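Side-chain contact in beta-galactoside alpha-2,6-sialyltransferase (Photobacterium sp., PDB 2Z4T), which probably transfers sialic acid from a CMP-linked donor to the galactose of acceptor sugars such as lactose, forming an alpha-2,6 linkage: residues Q146-W151 with V181-K186. Residues are numbered along the deposited sequence; the frame is centred on the assembly and turned at random.
Sequences QRYIAW and VQEIVK
Tyr148 reaches from strand 146-151 to Glu183 and Ile184 on helix 178-190, tying sheet to helix in the first Rossmann-like domain of a GT-B glycosyltransferase. The strand pairs in parallel with strand 103-122, and the helix packs on one side of that sheet. Tyr148 and Ile184 have the nearest CA atoms across the contact, 8.8 Å apart, a gap filled by the tyrosine ring and the CG1 methylene of Ile184.

The apolar part is an edge contact. Ile184 CG1 lies in the plane of the Tyr148 ring, beside its rim, 3.9 Å from CD2 and about as far from CE2. CG1 takes up this place with chi1 at -63°, beside the backbone N and anti to the carbonyl carbon, and the two side chains run past each other in opposite directions. Ile184 also touches Val119 of strand 103-122 and Leu216 of helix 205-216, while Phe169 meets the Tyr148 ring edge-to-face and touches Glu183 as well. Together Val119, Leu216, Phe169, Ile184 and the Tyr148 ring form an apolar patch between sheet and helices, with Glu183 at its border.

At the phenol end the neighbour is Glu183, whose side chain crosses that of Tyr148 at about a right angle. Its methylene does the touching: CG comes obliquely to the ring, 3.6 Å from Tyr148 CZ. The glutamate chain first extends, with CG anti to the backbone N, then bends at chi2 (51°), and its carboxylate stands nearly perpendicular to the ring, the planes 85° apart. No hydrogen bond joins the two side chains: Glu183 OE2 stays 3.6 Å from Tyr148 OH, and the closest approach is instead made by carbon, Glu183 CG lying 3.4 Å from that same hydroxyl oxygen.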
loop_
_atom_site.group_PDB
_atom_site.type_symbol
_atom_site.label_atom_id
_atom_site.label_comp_id
_atom_site.label_asym_id
_atom_site.label_seq_id
_atom_site.Cartn_x
_atom_site.Cartn_y
_atom_site.Cartn_z
ATOM N N GLN A 146 -7.799 0.110 -14.537
ATOM C CA GLN A 146 -8.020 1.450 -13.982
ATOM C C GLN A 146 -7.812 1.368 -12.481
ATOM O O GLN A 146 -8.153 0.353 -11.851
ATOM C CB GLN A 146 -9.457 1.933 -14.235
ATOM C CG GLN A 146 -9.740 2.497 -15.639
ATOM C CD GLN A 146 -8.838 3.680 -16.040
ATOM O OE1 GLN A 146 -8.463 3.813 -17.202
ATOM N NE2 GLN A 146 -8.489 4.536 -15.077
ATOM N N ARG A 147 -7.297 2.441 -11.890
ATOM C CA ARG A 147 -6.939 2.404 -10.477
ATOM C C ARG A 147 -7.511 3.578 -9.710
ATOM O O ARG A 147 -7.341 4.736 -10.090
ATOM C CB ARG A 147 -5.427 2.306 -10.310
ATOM C CG ARG A 147 -4.864 1.105 -11.007
ATOM C CD ARG A 147 -3.384 0.876 -10.702
ATOM N NE ARG A 147 -2.971 -0.308 -11.437
ATOM C CZ ARG A 147 -2.570 -0.295 -12.706
ATOM N NH1 ARG A 147 -2.457 0.857 -13.355
ATOM N NH2 ARG A 147 -2.264 -1.440 -13.314
ATOM N N TYR A 148 -8.205 3.252 -8.628
ATOM C CA TYR A 148 -8.835 4.234 -7.775
ATOM C C TYR A 148 -8.196 4.131 -6.402
ATOM O O TYR A 148 -8.120 3.039 -5.820
ATOM C CB TYR A 148 -10.327 3.943 -7.628
ATOM C CG TYR A 148 -11.176 4.076 -8.871
ATOM C CD1 TYR A 148 -10.680 4.652 -10.031
ATOM C CD2 TYR A 148 -12.513 3.657 -8.860
ATOM C CE1 TYR A 148 -11.474 4.772 -11.170
ATOM C CE2 TYR A 148 -13.313 3.781 -9.971
ATOM C CZ TYR A 148 -12.791 4.346 -11.126
ATOM O OH TYR A 148 -13.579 4.463 -12.236
ATOM N N ILE A 149 -7.753 5.271 -5.885
ATOM C CA ILE A 149 -7.189 5.349 -4.556
ATOM C C ILE A 149 -7.981 6.308 -3.687
ATOM O O ILE A 149 -8.591 7.275 -4.182
ATOM C CB ILE A 149 -5.708 5.799 -4.591
ATOM C CG1 ILE A 149 -5.565 7.243 -5.092
ATOM C CG2 ILE A 149 -4.870 4.811 -5.390
ATOM C CD1 ILE A 149 -4.118 7.787 -5.099
ATOM N N ALA A 150 -8.000 6.025 -2.390
ATOM C CA ALA A 150 -8.439 7.010 -1.420
ATOM C C ALA A 150 -7.429 6.891 -0.307
ATOM O O ALA A 150 -7.524 5.990 0.538
ATOM C CB ALA A 150 -9.848 6.730 -0.935
ATOM N N TRP A 151 -6.432 7.774 -0.355
ATOM C CA TRP A 151 -5.252 7.716 0.523
ATOM C C TRP A 151 -5.161 8.958 1.379
ATOM O O TRP A 151 -5.524 10.056 0.951
ATOM C CB TRP A 151 -3.955 7.629 -0.290
ATOM C CG TRP A 151 -3.588 6.258 -0.843
ATOM C CD1 TRP A 151 -4.123 5.049 -0.486
ATOM C CD2 TRP A 151 -2.582 5.970 -1.833
ATOM N NE1 TRP A 151 -3.526 4.031 -1.202
ATOM C CE2 TRP A 151 -2.577 4.569 -2.031
ATOM C CE3 TRP A 151 -1.690 6.764 -2.573
ATOM C CZ2 TRP A 151 -1.709 3.940 -2.934
ATOM C CZ3 TRP A 151 -0.830 6.142 -3.481
ATOM C CH2 TRP A 151 -0.835 4.744 -3.643
ATOM N N VAL A 181 -17.491 5.325 -4.210
ATOM C CA VAL A 181 -18.507 4.283 -4.393
ATOM C C VAL A 181 -19.287 4.557 -5.685
ATOM O O VAL A 181 -19.387 3.666 -6.545
ATOM C CB VAL A 181 -19.456 4.141 -3.168
ATOM C CG1 VAL A 181 -20.626 3.215 -3.491
ATOM C CG2 VAL A 181 -18.703 3.638 -1.942
ATOM N N GLN A 182 -19.799 5.785 -5.838
ATOM C CA GLN A 182 -20.521 6.203 -7.048
ATOM C C GLN A 182 -19.711 5.948 -8.322
ATOM O O GLN A 182 -20.232 5.473 -9.332
ATOM C CB GLN A 182 -20.886 7.687 -6.952
ATOM C CG GLN A 182 -21.980 7.986 -5.937
ATOM C CD GLN A 182 -21.954 9.416 -5.413
ATOM O OE1 GLN A 182 -22.510 9.694 -4.351
ATOM N NE2 GLN A 182 -21.304 10.323 -6.145
ATOM N N GLU A 183 -18.424 6.285 -8.276
ATOM C CA GLU A 183 -17.595 6.070 -9.454
ATOM C C GLU A 183 -17.470 4.580 -9.790
ATOM O O GLU A 183 -17.520 4.197 -10.966
ATOM C CB GLU A 183 -16.229 6.735 -9.322
ATOM C CG GLU A 183 -15.433 6.765 -10.629
ATOM C CD GLU A 183 -16.248 7.350 -11.815
ATOM O OE1 GLU A 183 -16.828 8.461 -11.657
ATOM O OE2 GLU A 183 -16.304 6.682 -12.889
ATOM N N ILE A 184 -17.343 3.746 -8.762
ATOM C CA ILE A 184 -17.344 2.302 -8.941
ATOM C C ILE A 184 -18.700 1.805 -9.520
ATOM O O ILE A 184 -18.743 0.936 -10.410
ATOM C CB ILE A 184 -16.995 1.602 -7.607
ATOM C CG1 ILE A 184 -15.573 1.988 -7.184
ATOM C CG2 ILE A 184 -17.176 0.071 -7.690
ATOM C CD1 ILE A 184 -15.246 1.675 -5.756
ATOM N N VAL A 185 -19.798 2.360 -9.025
ATOM C CA VAL A 185 -21.116 1.985 -9.524
ATOM C C VAL A 185 -21.246 2.313 -11.008
ATOM O O VAL A 185 -21.765 1.499 -11.777
ATOM C CB VAL A 185 -22.251 2.641 -8.715
ATOM C CG1 VAL A 185 -23.598 2.539 -9.463
ATOM C CG2 VAL A 185 -22.326 2.003 -7.347
ATOM N N LYS A 186 -20.747 3.487 -11.402
ATOM C CA LYS A 186 -20.786 3.890 -12.799
ATOM C C LYS A 186 -20.012 2.904 -13.674
ATOM O O LYS A 186 -20.480 2.556 -14.753
ATOM C CB LYS A 186 -20.315 5.339 -12.973
ATOM C CG LYS A 186 -21.233 6.342 -12.264
ATOM C CD LYS A 186 -20.785 7.788 -12.425
ATOM C CE LYS A 186 -21.549 8.691 -11.463
ATOM N NZ LYS A 186 -21.654 10.090 -11.949
#